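Local structure of malate Synthase (Haloferax volcanii, 3OYZ) at residues A[80-85]-A[115-120]; A[13-18]-A[44-49]; A[152-157]-A[182-187]. The protein catalyses the magnesium-dependent Claisen condensation of acetyl-CoA with glyoxylate to malyl-CoA and its hydrolysis to malate and CoA in the glyoxylate cycle. One frame throughout, in Å; residues are numbered along the deposited sequence.

Interaction 1: A[80-85]-A[115-120]; sequences EIHPRM and HIHGFV. With ACO (acetyl coenzyme *a), chain B; PYR (pyruvic acid), chain C.
His117 N donates to Ile81 O at 2.9 Å, Val120 N donates to Pro83 O, and Met85 N donates to Val120 O. Strands 80-81 and 118-121 are the third and fourth of the TIM barrel, and these bonds join the segments that carry them.

Arg84 leads away to the active site. Arg84 NH1 donates to pyruvate O3 at 2.8 Å and Arg84 NH2 to the acetyl-CoA thioester O at 2.9 Å, both at the guanidinium edge. Asp49 and Glu51 form salt bridges with NH2.

Through the anti lone pair of OE1, Glu80 accepts a bond from His82 NE2 at 2.8 Å, which fixes the rotation of the His82 ring. One water bonds Ile81 N, His115 O and His117 ND1. A second links His82 ND1 to Phe119 O.

Glu80 also lies over one face of the His117 ring. Its CG sits 3.9 Å from the centroid, and carboxylate and ring are stacked with planes 12° apart. His82 CE1 rests 3.5 Å from His117 CB.

Pro83 CG meets Phe119 CE1. Met85 CG approaches Phe119 CD1 at 3.6 Å, with SD making an oblique Met-aromatic contact. Val120 CG1, anti to the backbone N (chi1 169°), packs 3.9 Å from Arg84 CD.

Arg84 thus holds the carbonyl oxygens of acetyl-CoA and of pyruvate, which probably stands in for glyoxylate, and would probably polarise them.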
loop_
_atom_site.group_PDB
_atom_site.type_symbol
_atom_site.label_atom_id
_atom_site.label_comp_id
_atom_site.label_asym_id
_atom_site.label_seq_id
_atom_site.Cartn_x
_atom_site.Cartn_y
_atom_site.Cartn_z
ATOM N N GLU A 80 -3.497 -15.185 -27.595
ATOM C CA GLU A 80 -2.109 -14.855 -28.013
ATOM C C GLU A 80 -1.245 -15.843 -27.336
ATOM O O GLU A 80 -1.520 -16.174 -26.188
ATOM C CB GLU A 80 -1.727 -13.429 -27.536
ATOM C CG GLU A 80 -2.374 -12.288 -28.346
ATOM C CD GLU A 80 -1.810 -10.888 -27.959
ATOM O OE1 GLU A 80 -0.812 -10.856 -27.197
ATOM O OE2 GLU A 80 -2.284 -9.820 -28.442
ATOM N N ILE A 81 -0.134 -16.239 -27.958
ATOM C CA ILE A 81 0.770 -17.188 -27.369
ATOM C C ILE A 81 2.112 -16.502 -26.897
ATOM O O ILE A 81 2.844 -15.879 -27.661
ATOM C CB ILE A 81 1.086 -18.353 -28.348
ATOM C CG1 ILE A 81 -0.215 -18.954 -28.987
ATOM C CG2 ILE A 81 1.969 -19.434 -27.684
ATOM C CD1 ILE A 81 0.113 -20.248 -29.879
ATOM N N HIS A 82 2.439 -16.695 -25.637
ATOM C CA HIS A 82 3.629 -16.050 -25.020
ATOM C C HIS A 82 4.208 -17.094 -24.113
ATOM O O HIS A 82 3.840 -17.135 -22.947
ATOM C CB HIS A 82 3.093 -14.883 -24.133
ATOM C CG HIS A 82 2.497 -13.734 -24.891
ATOM N ND1 HIS A 82 3.192 -12.571 -25.157
ATOM C CD2 HIS A 82 1.223 -13.515 -25.314
ATOM C CE1 HIS A 82 2.403 -11.724 -25.791
ATOM N NE2 HIS A 82 1.188 -12.257 -25.858
ATOM N N PRO A 83 5.170 -17.945 -24.547
ATOM C CA PRO A 83 5.698 -18.951 -23.650
ATOM C C PRO A 83 6.583 -18.423 -22.487
ATOM O O PRO A 83 7.264 -17.392 -22.672
ATOM C CB PRO A 83 6.643 -19.757 -24.578
ATOM C CG PRO A 83 6.151 -19.588 -25.920
ATOM C CD PRO A 83 5.667 -18.117 -25.924
ATOM N N ARG A 84 6.582 -19.072 -21.337
ATOM C CA ARG A 84 7.437 -18.648 -20.216
ATOM C C ARG A 84 8.763 -19.401 -20.295
ATOM O O ARG A 84 8.769 -20.642 -20.248
ATOM C CB ARG A 84 6.751 -18.843 -18.847
ATOM C CG ARG A 84 7.689 -18.474 -17.618
ATOM C CD ARG A 84 6.914 -18.098 -16.396
ATOM N NE ARG A 84 6.391 -19.282 -15.698
ATOM C CZ ARG A 84 5.998 -19.320 -14.433
ATOM N NH1 ARG A 84 6.051 -18.266 -13.580
ATOM N NH2 ARG A 84 5.609 -20.484 -13.964
ATOM N N MET A 85 9.870 -18.646 -20.324
ATOM C CA MET A 85 11.226 -19.162 -20.315
ATOM C C MET A 85 11.774 -19.166 -18.882
ATOM O O MET A 85 11.276 -18.456 -17.979
ATOM C CB MET A 85 12.088 -18.261 -21.221
ATOM C CG MET A 85 11.427 -18.123 -22.579
ATOM S SD MET A 85 11.814 -19.577 -23.662
ATOM C CE MET A 85 10.432 -20.618 -23.233
ATOM N N HIS A 115 3.729 -17.599 -34.984
ATOM C CA HIS A 115 2.529 -17.639 -34.141
ATOM C C HIS A 115 2.777 -17.259 -32.646
ATOM O O HIS A 115 1.922 -17.502 -31.776
ATOM C CB HIS A 115 1.857 -19.035 -34.206
ATOM C CG HIS A 115 1.788 -19.579 -35.604
ATOM N ND1 HIS A 115 1.117 -18.940 -36.621
ATOM C CD2 HIS A 115 2.392 -20.652 -36.173
ATOM C CE1 HIS A 115 1.313 -19.581 -37.760
ATOM N NE2 HIS A 115 2.071 -20.632 -37.510
ATOM N N ILE A 116 3.960 -16.720 -32.358
ATOM C CA ILE A 116 4.369 -16.320 -30.981
ATOM C C ILE A 116 4.328 -14.792 -30.872
ATOM O O ILE A 116 4.895 -14.098 -31.678
ATOM C CB ILE A 116 5.754 -16.850 -30.622
ATOM C CG1 ILE A 116 5.565 -18.359 -30.457
ATOM C CG2 ILE A 116 6.278 -16.321 -29.257
ATOM C CD1 ILE A 116 6.793 -19.128 -30.092
ATOM N N HIS A 117 3.585 -14.255 -29.922
ATOM C CA HIS A 117 3.551 -12.815 -29.816
ATOM C C HIS A 117 4.645 -12.288 -28.848
ATOM O O HIS A 117 4.849 -11.069 -28.841
ATOM C CB HIS A 117 2.211 -12.377 -29.239
ATOM C CG HIS A 117 1.172 -12.050 -30.275
ATOM N ND1 HIS A 117 0.542 -13.024 -31.028
ATOM C CD2 HIS A 117 0.594 -10.877 -30.613
ATOM C CE1 HIS A 117 -0.343 -12.456 -31.830
ATOM N NE2 HIS A 117 -0.336 -11.153 -31.590
ATOM N N GLY A 118 5.187 -13.130 -27.971
ATOM C CA GLY A 118 6.259 -12.669 -27.043
ATOM C C GLY A 118 6.565 -13.735 -26.025
ATOM O O GLY A 118 6.228 -14.931 -26.214
ATOM N N PHE A 119 7.328 -13.387 -24.980
ATOM C CA PHE A 119 7.757 -14.380 -24.020
ATOM C C PHE A 119 7.539 -13.754 -22.630
ATOM O O PHE A 119 7.482 -12.514 -22.501
ATOM C CB PHE A 119 9.230 -14.755 -24.202
ATOM C CG PHE A 119 9.525 -15.618 -25.436
ATOM C CD1 PHE A 119 9.416 -16.986 -25.339
ATOM C CD2 PHE A 119 9.851 -15.046 -26.667
ATOM C CE1 PHE A 119 9.597 -17.792 -26.469
ATOM C CE2 PHE A 119 10.118 -15.830 -27.776
ATOM C CZ PHE A 119 9.924 -17.225 -27.663
ATOM N N VAL A 120 7.442 -14.614 -21.627
ATOM C CA VAL A 120 7.154 -14.236 -20.266
ATOM C C VAL A 120 8.430 -14.621 -19.508
ATOM O O VAL A 120 8.976 -15.735 -19.680
ATOM C CB VAL A 120 5.944 -14.992 -19.692
ATOM C CG1 VAL A 120 5.844 -14.750 -18.170
ATOM C CG2 VAL A 120 4.623 -14.721 -20.470
HETATM N N1A ACO B . -2.904 -27.119 -19.466
HETATM C C2A ACO B . -3.411 -28.016 -20.334
HETATM N N3A ACO B . -4.288 -28.952 -19.928
HETATM C C4A ACO B . -4.699 -29.071 -18.639
HETATM C C5A ACO B . -4.161 -28.097 -17.665
HETATM C C6A ACO B . -3.182 -27.103 -18.143
HETATM N N6A ACO B . -2.675 -26.259 -17.205
HETATM N N7A ACO B . -4.686 -28.389 -16.468
HETATM C C8A ACO B . -5.479 -29.472 -16.643
HETATM N N9A ACO B . -5.528 -29.844 -17.929
HETATM C C1B ACO B . -6.348 -30.993 -18.431
HETATM C C2B ACO B . -6.277 -32.104 -17.391
HETATM O O2B ACO B . -5.111 -32.888 -17.635
HETATM C C3B ACO B . -7.583 -32.846 -17.595
HETATM O O3B ACO B . -7.321 -33.622 -18.768
HETATM P P3B ACO B . -8.093 -35.009 -19.209
HETATM O O7A ACO B . -8.996 -34.438 -20.290
HETATM O O8A ACO B . -8.718 -35.423 -17.892
HETATM O O9A ACO B . -7.028 -35.979 -19.672
HETATM C C4B ACO B . -8.543 -31.715 -17.926
HETATM O O4B ACO B . -7.751 -30.689 -18.542
HETATM C C5B ACO B . -9.173 -31.122 -16.671
HETATM O O5B ACO B . -8.159 -31.107 -15.665
HETATM P P1A ACO B . -8.488 -30.831 -14.120
HETATM O O1A ACO B . -9.272 -31.908 -13.443
HETATM O O2A ACO B . -9.167 -29.492 -14.126
HETATM O O3A ACO B . -7.129 -30.684 -13.286
HETATM P P2A ACO B . -6.215 -31.944 -12.907
HETATM O O4A ACO B . -6.244 -32.656 -14.220
HETATM O O5A ACO B . -6.599 -32.372 -11.506
HETATM O O6A ACO B . -4.710 -31.373 -12.672
HETATM C CBP ACO B . -2.985 -29.694 -12.166
HETATM C CCP ACO B . -4.364 -30.269 -11.822
HETATM C CDP ACO B . -1.899 -30.758 -12.018
HETATM C CEP ACO B . -2.696 -28.602 -11.144
HETATM C CAP ACO B . -2.903 -29.173 -13.606
HETATM O OAP ACO B . -4.076 -28.388 -13.768
HETATM C C9P ACO B . -1.701 -28.295 -13.886
HETATM O O9P ACO B . -0.574 -28.797 -13.959
HETATM N N8P ACO B . -1.939 -26.978 -14.012
HETATM C C7P ACO B . -0.830 -26.077 -14.296
HETATM C C6P ACO B . 0.094 -25.840 -13.093
HETATM C C5P ACO B . 0.994 -24.688 -13.503
HETATM O O5P ACO B . 0.852 -24.167 -14.608
HETATM N N4P ACO B . 1.862 -24.279 -12.580
HETATM C C3P ACO B . 2.783 -23.169 -12.748
HETATM C C2P ACO B . 2.051 -21.825 -12.800
HETATM S S1P ACO B . 2.021 -21.420 -11.078
HETATM C C ACO B . 3.517 -20.800 -10.616
HETATM O O ACO B . 4.531 -20.930 -11.274
HETATM C CH3 ACO B . 3.571 -20.104 -9.290
HETATM C C PYR C . 4.539 -17.657 -8.730
HETATM O O PYR C . 5.736 -17.683 -8.282
HETATM O OXT PYR C . 3.534 -17.283 -8.023
HETATM C CA PYR C . 4.377 -17.919 -10.091
HETATM O O3 PYR C . 5.415 -18.170 -10.839
HETATM C CB PYR C . 3.031 -17.831 -10.710
HETATM O O HOH W 1 0.127 -15.741 -30.697
HETATM O O HOH W 2 4.997 -11.203 -23.390
#

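Interaction 2: A[13-18]-A[44-49]; sequences TFFTSP and DVWVPD. With ACO (acetyl coenzyme *a), chain B.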
loop_
_atom_site.group_PDB
_atom_site.type_symbol
_atom_site.label_atom_id
_atom_site.label_comp_id
_atom_site.label_asym_id
_atom_site.label_seq_id
_atom_site.Cartn_x
_atom_site.Cartn_y
_atom_site.Cartn_z
ATOM N N THR A 13 -7.361 -13.561 -19.019
ATOM C CA THR A 13 -6.992 -14.901 -18.573
ATOM C C THR A 13 -5.601 -15.077 -19.127
ATOM O O THR A 13 -5.372 -14.693 -20.267
ATOM C CB THR A 13 -7.931 -15.982 -19.271
ATOM O OG1 THR A 13 -8.344 -15.430 -20.520
ATOM C CG2 THR A 13 -9.238 -16.052 -18.537
ATOM N N PHE A 14 -4.719 -15.643 -18.315
ATOM C CA PHE A 14 -3.311 -15.873 -18.589
ATOM C C PHE A 14 -3.205 -17.307 -18.152
ATOM O O PHE A 14 -3.137 -17.597 -16.945
ATOM C CB PHE A 14 -2.501 -14.899 -17.654
ATOM C CG PHE A 14 -1.004 -15.016 -17.730
ATOM C CD1 PHE A 14 -0.253 -14.204 -18.573
ATOM C CD2 PHE A 14 -0.340 -15.811 -16.820
ATOM C CE1 PHE A 14 1.134 -14.304 -18.622
ATOM C CE2 PHE A 14 1.031 -15.879 -16.816
ATOM C CZ PHE A 14 1.794 -15.123 -17.699
ATOM N N PHE A 15 -3.171 -18.250 -19.100
ATOM C CA PHE A 15 -3.247 -19.684 -18.702
ATOM C C PHE A 15 -1.954 -20.430 -18.896
ATOM O O PHE A 15 -1.502 -20.438 -20.026
ATOM C CB PHE A 15 -4.218 -20.326 -19.736
ATOM C CG PHE A 15 -4.489 -21.814 -19.570
ATOM C CD1 PHE A 15 -4.570 -22.411 -18.325
ATOM C CD2 PHE A 15 -4.834 -22.582 -20.706
ATOM C CE1 PHE A 15 -4.828 -23.816 -18.180
ATOM C CE2 PHE A 15 -5.130 -23.973 -20.593
ATOM C CZ PHE A 15 -5.157 -24.577 -19.317
ATOM N N THR A 16 -1.324 -21.021 -17.891
ATOM C CA THR A 16 -0.093 -21.736 -18.164
ATOM C C THR A 16 -0.336 -23.259 -18.366
ATOM O O THR A 16 -1.124 -23.850 -17.619
ATOM C CB THR A 16 0.840 -21.645 -16.974
ATOM O OG1 THR A 16 0.006 -21.767 -15.825
ATOM C CG2 THR A 16 1.546 -20.180 -16.939
ATOM N N SER A 17 0.462 -23.881 -19.239
ATOM C CA SER A 17 0.440 -25.344 -19.456
ATOM C C SER A 17 1.838 -25.955 -19.369
ATOM O O SER A 17 2.784 -25.459 -19.959
ATOM C CB SER A 17 -0.120 -25.634 -20.847
ATOM O OG SER A 17 -1.467 -25.172 -20.913
ATOM N N PRO A 18 2.012 -27.067 -18.649
ATOM C CA PRO A 18 3.358 -27.661 -18.630
ATOM C C PRO A 18 3.804 -28.046 -20.048
ATOM O O PRO A 18 2.975 -28.425 -20.870
ATOM C CB PRO A 18 3.202 -28.891 -17.741
ATOM C CG PRO A 18 1.997 -28.599 -16.930
ATOM C CD PRO A 18 1.059 -27.787 -17.789
ATOM N N ASP A 44 -7.343 -15.494 -23.219
ATOM C CA ASP A 44 -6.780 -14.371 -23.986
ATOM C C ASP A 44 -5.269 -14.535 -24.202
ATOM O O ASP A 44 -4.719 -14.185 -25.242
ATOM C CB ASP A 44 -7.068 -13.070 -23.229
ATOM C CG ASP A 44 -8.508 -12.693 -23.293
ATOM O OD1 ASP A 44 -9.151 -13.033 -24.324
ATOM O OD2 ASP A 44 -9.000 -12.062 -22.330
ATOM N N VAL A 45 -4.568 -15.119 -23.250
ATOM C CA VAL A 45 -3.108 -15.264 -23.352
ATOM C C VAL A 45 -2.819 -16.646 -22.882
ATOM O O VAL A 45 -3.164 -17.041 -21.780
ATOM C CB VAL A 45 -2.280 -14.166 -22.504
ATOM C CG1 VAL A 45 -0.870 -14.591 -22.418
ATOM C CG2 VAL A 45 -2.253 -12.915 -23.283
ATOM N N TRP A 46 -2.134 -17.401 -23.733
ATOM C CA TRP A 46 -1.824 -18.746 -23.368
ATOM C C TRP A 46 -0.323 -18.848 -23.174
ATOM O O TRP A 46 0.426 -18.386 -24.013
ATOM C CB TRP A 46 -2.272 -19.706 -24.519
ATOM C CG TRP A 46 -1.870 -21.130 -24.197
ATOM C CD1 TRP A 46 -1.940 -21.752 -22.984
ATOM C CD2 TRP A 46 -1.293 -22.083 -25.096
ATOM N NE1 TRP A 46 -1.436 -23.034 -23.075
ATOM C CE2 TRP A 46 -0.999 -23.236 -24.355
ATOM C CE3 TRP A 46 -1.009 -22.069 -26.483
ATOM C CZ2 TRP A 46 -0.502 -24.423 -24.953
ATOM C CZ3 TRP A 46 -0.389 -23.213 -27.054
ATOM C CH2 TRP A 46 -0.165 -24.367 -26.285
ATOM N N VAL A 47 0.111 -19.455 -22.089
ATOM C CA VAL A 47 1.528 -19.505 -21.736
ATOM C C VAL A 47 2.067 -20.931 -21.655
ATOM O O VAL A 47 2.024 -21.578 -20.602
ATOM C CB VAL A 47 1.698 -18.749 -20.361
ATOM C CG1 VAL A 47 3.158 -18.622 -19.976
ATOM C CG2 VAL A 47 1.070 -17.373 -20.523
ATOM N N PRO A 48 2.632 -21.440 -22.764
ATOM C CA PRO A 48 3.334 -22.684 -22.505
ATOM C C PRO A 48 4.489 -22.455 -21.542
ATOM O O PRO A 48 5.408 -21.697 -21.857
ATOM C CB PRO A 48 3.955 -23.005 -23.866
ATOM C CG PRO A 48 2.989 -22.449 -24.892
ATOM C CD PRO A 48 2.465 -21.155 -24.213
ATOM N N ASP A 49 4.511 -23.178 -20.450
ATOM C CA ASP A 49 5.378 -22.868 -19.346
ATOM C C ASP A 49 6.548 -23.762 -19.163
ATOM O O ASP A 49 6.428 -24.700 -18.399
ATOM C CB ASP A 49 4.535 -22.805 -18.081
ATOM C CG ASP A 49 5.266 -22.228 -16.899
ATOM O OD1 ASP A 49 6.404 -21.769 -17.067
ATOM O OD2 ASP A 49 4.713 -22.325 -15.782
HETATM N N1A ACO B . -2.904 -27.119 -19.466
HETATM C C2A ACO B . -3.411 -28.016 -20.334
HETATM N N3A ACO B . -4.288 -28.952 -19.928
HETATM C C4A ACO B . -4.699 -29.071 -18.639
HETATM C C5A ACO B . -4.161 -28.097 -17.665
HETATM C C6A ACO B . -3.182 -27.103 -18.143
HETATM N N6A ACO B . -2.675 -26.259 -17.205
HETATM N N7A ACO B . -4.686 -28.389 -16.468
HETATM C C8A ACO B . -5.479 -29.472 -16.643
HETATM N N9A ACO B . -5.528 -29.844 -17.929
HETATM C C1B ACO B . -6.348 -30.993 -18.431
HETATM C C2B ACO B . -6.277 -32.104 -17.391
HETATM O O2B ACO B . -5.111 -32.888 -17.635
HETATM C C3B ACO B . -7.583 -32.846 -17.595
HETATM O O3B ACO B . -7.321 -33.622 -18.768
HETATM P P3B ACO B . -8.093 -35.009 -19.209
HETATM O O7A ACO B . -8.996 -34.438 -20.290
HETATM O O8A ACO B . -8.718 -35.423 -17.892
HETATM O O9A ACO B . -7.028 -35.979 -19.672
HETATM C C4B ACO B . -8.543 -31.715 -17.926
HETATM O O4B ACO B . -7.751 -30.689 -18.542
HETATM C C5B ACO B . -9.173 -31.122 -16.671
HETATM O O5B ACO B . -8.159 -31.107 -15.665
HETATM P P1A ACO B . -8.488 -30.831 -14.120
HETATM O O1A ACO B . -9.272 -31.908 -13.443
HETATM O O2A ACO B . -9.167 -29.492 -14.126
HETATM O O3A ACO B . -7.129 -30.684 -13.286
HETATM P P2A ACO B . -6.215 -31.944 -12.907
HETATM O O4A ACO B . -6.244 -32.656 -14.220
HETATM O O5A ACO B . -6.599 -32.372 -11.506
HETATM O O6A ACO B . -4.710 -31.373 -12.672
HETATM C CBP ACO B . -2.985 -29.694 -12.166
HETATM C CCP ACO B . -4.364 -30.269 -11.822
HETATM C CDP ACO B . -1.899 -30.758 -12.018
HETATM C CEP ACO B . -2.696 -28.602 -11.144
HETATM C CAP ACO B . -2.903 -29.173 -13.606
HETATM O OAP ACO B . -4.076 -28.388 -13.768
HETATM C C9P ACO B . -1.701 -28.295 -13.886
HETATM O O9P ACO B . -0.574 -28.797 -13.959
HETATM N N8P ACO B . -1.939 -26.978 -14.012
HETATM C C7P ACO B . -0.830 -26.077 -14.296
HETATM C C6P ACO B . 0.094 -25.840 -13.093
HETATM C C5P ACO B . 0.994 -24.688 -13.503
HETATM O O5P ACO B . 0.852 -24.167 -14.608
HETATM N N4P ACO B . 1.862 -24.279 -12.580
HETATM C C3P ACO B . 2.783 -23.169 -12.748
HETATM C C2P ACO B . 2.051 -21.825 -12.800
HETATM S S1P ACO B . 2.021 -21.420 -11.078
HETATM C C ACO B . 3.517 -20.800 -10.616
HETATM O O ACO B . 4.531 -20.930 -11.274
HETATM C CH3 ACO B . 3.571 -20.104 -9.290
#
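Thr13 OG1 accepts a hydrogen bond from Asp44 N at 2.9 Å, just before strand 45-49. The Asp44 carboxylate turns to Arg8 and Arg12, and to Arg409 of a second subunit. Strands 13-18 and 45-49 are neighbours in the TIM barrel, joined through helix 29-36 as a beta-alpha-beta unit.

Phe14 has CG anti to the backbone N (chi1 177°). Val47 CG2 lies over one face of its ring, 3.7 Å from the centroid and offset toward the rim. Val45 CG1 meets CD1 of the same ring.

Phe15 points to the other face of the sheet, with Trp46. Its backbone bonds Val45 O through N and Val47 N through O. Its CD2 is 3.8 Å from Trp46 CD1, while its CZ reaches the adenine at N1A, 3.4 Å away.

Thr16 lies beside Val47, its CG2 3.7 Å from Val47 CB. Its OG1 donates to O5P of the pantetheine arm at 2.8 Å and also bonds Trp257. Its carbonyl O accepts from adenine N6A.

Ser17 OG receives an almost straight bond from Trp46 NE1 (3.0 Å, 174°), in the plane of the indole. Ser17 OG also donates to acetyl-CoA N1A, on the adenine, at 2.8 Å. The backbone N of Ser17 bonds Val47 O, and its O accepts from Asp49 N. Pro18 CG lies near O9P of the cofactor.

The adenine edge is read by a donor and an acceptor on adjacent residues, Ser17 OG and Thr16 O. Trp46 acts from the second shell: its bond into Ser17 OG is consistent with the hydroxyl proton being directed at N1A.

Interaction 3: A[152-157]-A[182-187]; sequences AMSVII and RLFLLV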
loop_
_atom_site.group_PDB
_atom_site.type_symbol
_atom_site.label_atom_id
_atom_site.label_comp_id
_atom_site.label_asym_id
_atom_site.label_seq_id
_atom_site.Cartn_x
_atom_site.Cartn_y
_atom_site.Cartn_z
ATOM N N ALA A 152 6.882 -9.209 -27.719
ATOM C CA ALA A 152 6.425 -8.593 -26.467
ATOM C C ALA A 152 7.186 -9.237 -25.315
ATOM O O ALA A 152 7.517 -10.417 -25.369
ATOM C CB ALA A 152 4.864 -8.745 -26.320
ATOM N N MET A 153 7.585 -8.466 -24.300
ATOM C CA MET A 153 8.097 -9.072 -23.076
ATOM C C MET A 153 7.076 -8.866 -21.964
ATOM O O MET A 153 6.617 -7.743 -21.739
ATOM C CB MET A 153 9.406 -8.349 -22.665
ATOM C CG MET A 153 10.106 -8.892 -21.346
ATOM S SD MET A 153 11.650 -7.854 -21.225
ATOM C CE MET A 153 11.835 -7.724 -19.451
ATOM N N SER A 154 6.841 -9.884 -21.154
ATOM C CA SER A 154 5.940 -9.748 -20.025
ATOM C C SER A 154 6.804 -10.182 -18.868
ATOM O O SER A 154 7.661 -11.077 -19.060
ATOM C CB SER A 154 4.665 -10.624 -20.145
ATOM O OG SER A 154 3.889 -10.022 -21.187
ATOM N N VAL A 155 6.586 -9.636 -17.666
ATOM C CA VAL A 155 7.451 -10.092 -16.595
ATOM C C VAL A 155 6.576 -10.566 -15.467
ATOM O O VAL A 155 5.490 -10.042 -15.217
ATOM C CB VAL A 155 8.435 -9.008 -16.046
ATOM C CG1 VAL A 155 9.290 -8.494 -17.190
ATOM C CG2 VAL A 155 7.599 -7.786 -15.536
ATOM N N ILE A 156 7.079 -11.510 -14.678
ATOM C CA ILE A 156 6.402 -11.888 -13.465
ATOM C C ILE A 156 7.008 -11.084 -12.270
ATOM O O ILE A 156 8.222 -11.100 -12.117
ATOM C CB ILE A 156 6.711 -13.360 -13.115
ATOM C CG1 ILE A 156 6.243 -14.341 -14.223
ATOM C CG2 ILE A 156 5.840 -13.721 -11.870
ATOM C CD1 ILE A 156 4.903 -14.113 -14.792
ATOM N N ILE A 157 6.201 -10.354 -11.497
ATOM C CA ILE A 157 6.627 -9.514 -10.339
ATOM C C ILE A 157 6.543 -10.463 -9.179
ATOM O O ILE A 157 5.439 -10.775 -8.699
ATOM C CB ILE A 157 5.620 -8.318 -10.084
ATOM C CG1 ILE A 157 5.466 -7.472 -11.400
ATOM C CG2 ILE A 157 6.177 -7.446 -8.905
ATOM C CD1 ILE A 157 6.806 -6.945 -12.039
ATOM N N ARG A 182 8.846 -2.794 -25.547
ATOM C CA ARG A 182 8.205 -4.134 -25.802
ATOM C C ARG A 182 7.422 -4.737 -24.620
ATOM O O ARG A 182 6.705 -5.754 -24.761
ATOM C CB ARG A 182 9.324 -5.132 -26.227
ATOM C CG ARG A 182 10.286 -5.571 -25.048
ATOM C CD ARG A 182 11.428 -6.578 -25.271
ATOM N NE ARG A 182 12.428 -6.138 -26.247
ATOM C CZ ARG A 182 12.461 -6.435 -27.543
ATOM N NH1 ARG A 182 11.463 -7.101 -28.096
ATOM N NH2 ARG A 182 13.463 -6.038 -28.306
ATOM N N LEU A 183 7.543 -4.122 -23.430
ATOM C CA LEU A 183 6.827 -4.592 -22.270
ATOM C C LEU A 183 5.316 -4.615 -22.489
ATOM O O LEU A 183 4.757 -3.649 -23.001
ATOM C CB LEU A 183 7.036 -3.727 -21.000
ATOM C CG LEU A 183 8.435 -4.021 -20.400
ATOM C CD1 LEU A 183 8.824 -2.895 -19.336
ATOM C CD2 LEU A 183 8.328 -5.365 -19.571
ATOM N N PHE A 184 4.720 -5.722 -22.044
ATOM C CA PHE A 184 3.290 -6.006 -22.293
ATOM C C PHE A 184 2.622 -6.260 -20.948
ATOM O O PHE A 184 1.935 -5.375 -20.465
ATOM C CB PHE A 184 3.131 -7.188 -23.277
ATOM C CG PHE A 184 1.683 -7.579 -23.528
ATOM C CD1 PHE A 184 0.676 -6.621 -23.494
ATOM C CD2 PHE A 184 1.334 -8.920 -23.759
ATOM C CE1 PHE A 184 -0.702 -6.940 -23.646
ATOM C CE2 PHE A 184 -0.042 -9.271 -23.926
ATOM C CZ PHE A 184 -1.035 -8.299 -23.871
ATOM N N LEU A 185 2.799 -7.415 -20.329
ATOM C CA LEU A 185 2.037 -7.639 -19.105
ATOM C C LEU A 185 3.004 -7.563 -17.900
ATOM O O LEU A 185 4.188 -8.007 -17.957
ATOM C CB LEU A 185 1.432 -9.067 -19.029
ATOM C CG LEU A 185 0.606 -9.440 -20.281
ATOM C CD1 LEU A 185 0.230 -10.913 -20.195
ATOM C CD2 LEU A 185 -0.679 -8.641 -20.151
ATOM N N LEU A 186 2.432 -7.057 -16.813
ATOM C CA LEU A 186 3.119 -7.113 -15.524
ATOM C C LEU A 186 2.253 -8.048 -14.721
ATOM O O LEU A 186 1.082 -7.732 -14.424
ATOM C CB LEU A 186 3.104 -5.730 -14.838
ATOM C CG LEU A 186 3.707 -4.622 -15.725
ATOM C CD1 LEU A 186 3.570 -3.247 -14.909
ATOM C CD2 LEU A 186 5.157 -5.044 -16.147
ATOM N N VAL A 187 2.834 -9.178 -14.322
ATOM C CA VAL A 187 1.964 -10.227 -13.788
ATOM C C VAL A 187 2.417 -10.573 -12.400
ATOM O O VAL A 187 3.560 -10.889 -12.248
ATOM C CB VAL A 187 2.063 -11.547 -14.639
ATOM C CG1 VAL A 187 1.097 -12.607 -14.149
ATOM C CG2 VAL A 187 1.826 -11.257 -16.110
#
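Ser154 meets Leu185 at a beta bulge between two parallel strands of the TIM barrel, 152-157 and 183-187. The register shifts by one residue between the Met153-Leu183 and Val155-Leu186 pairs, and the serine fills the step. From the backbone, Ser154 CB passes 3.4 Å from Leu185 O. Ser154 OG stands anti to the carbonyl carbon (chi1 -71°). Ser154 OG accepts a hydrogen bond from Leu185 N at 3.0 Å. The same oxygen touches Leu185 CB and lies 3.6 Å from Phe184 CB. An alanine here would keep the CB contact but would probably leave Leu185 N without its acceptor at the bulge.

Main-chain bonds hold the strands on each side. Before the bulge, Met153 N donates to Arg182 O and Phe184 N to Met153 O. After it, Val155 N donates to Leu185 O, Val187 N to Val155 O, and Ile157 N to Val187 O.

Val155 and Leu186 lie on one face of the sheet, Ile156 and Val187 on the other. Val155 and Leu186 run side by side, with CG2 of the valine 3.7 Å from CD2 of the leucine. Val155 CG1 also reaches Leu183 CD2. Met153 CB rests on Arg182 CD, whose guanidinium leads off to Leu151 O, Asp134 and Glu141. Ile156 faces the inside of the barrel, near Arg84 and the magnesium ligand Glu158. Its CD1 packs 3.8 Å from Val187 CB.

Overall arrangement
From the N terminus, strand 13-18 runs into helix 29-36 and returns as 44-49, where interaction 2 closes the first loop. Helix 59-73 then leads to 80-85, and helix 92-105 to 115-120, closing interaction 1. Helix 127-143 leads on to 152-157. Helices 160-165 and 169-174 follow that strand, and interaction 3 closes this loop at 182-187. The three loops follow one another in series; none nests or crosses. Backbone bonds tie 80-85 to 44-49 and 115-120 to 152-157, so interaction 1 bridges the other two around the barrel wall. Interactions 2 and 3 also meet inside, through Phe14 and Leu185. Interactions 1 and 2 both touch acetyl-CoA, so they are coupled at the cofactor.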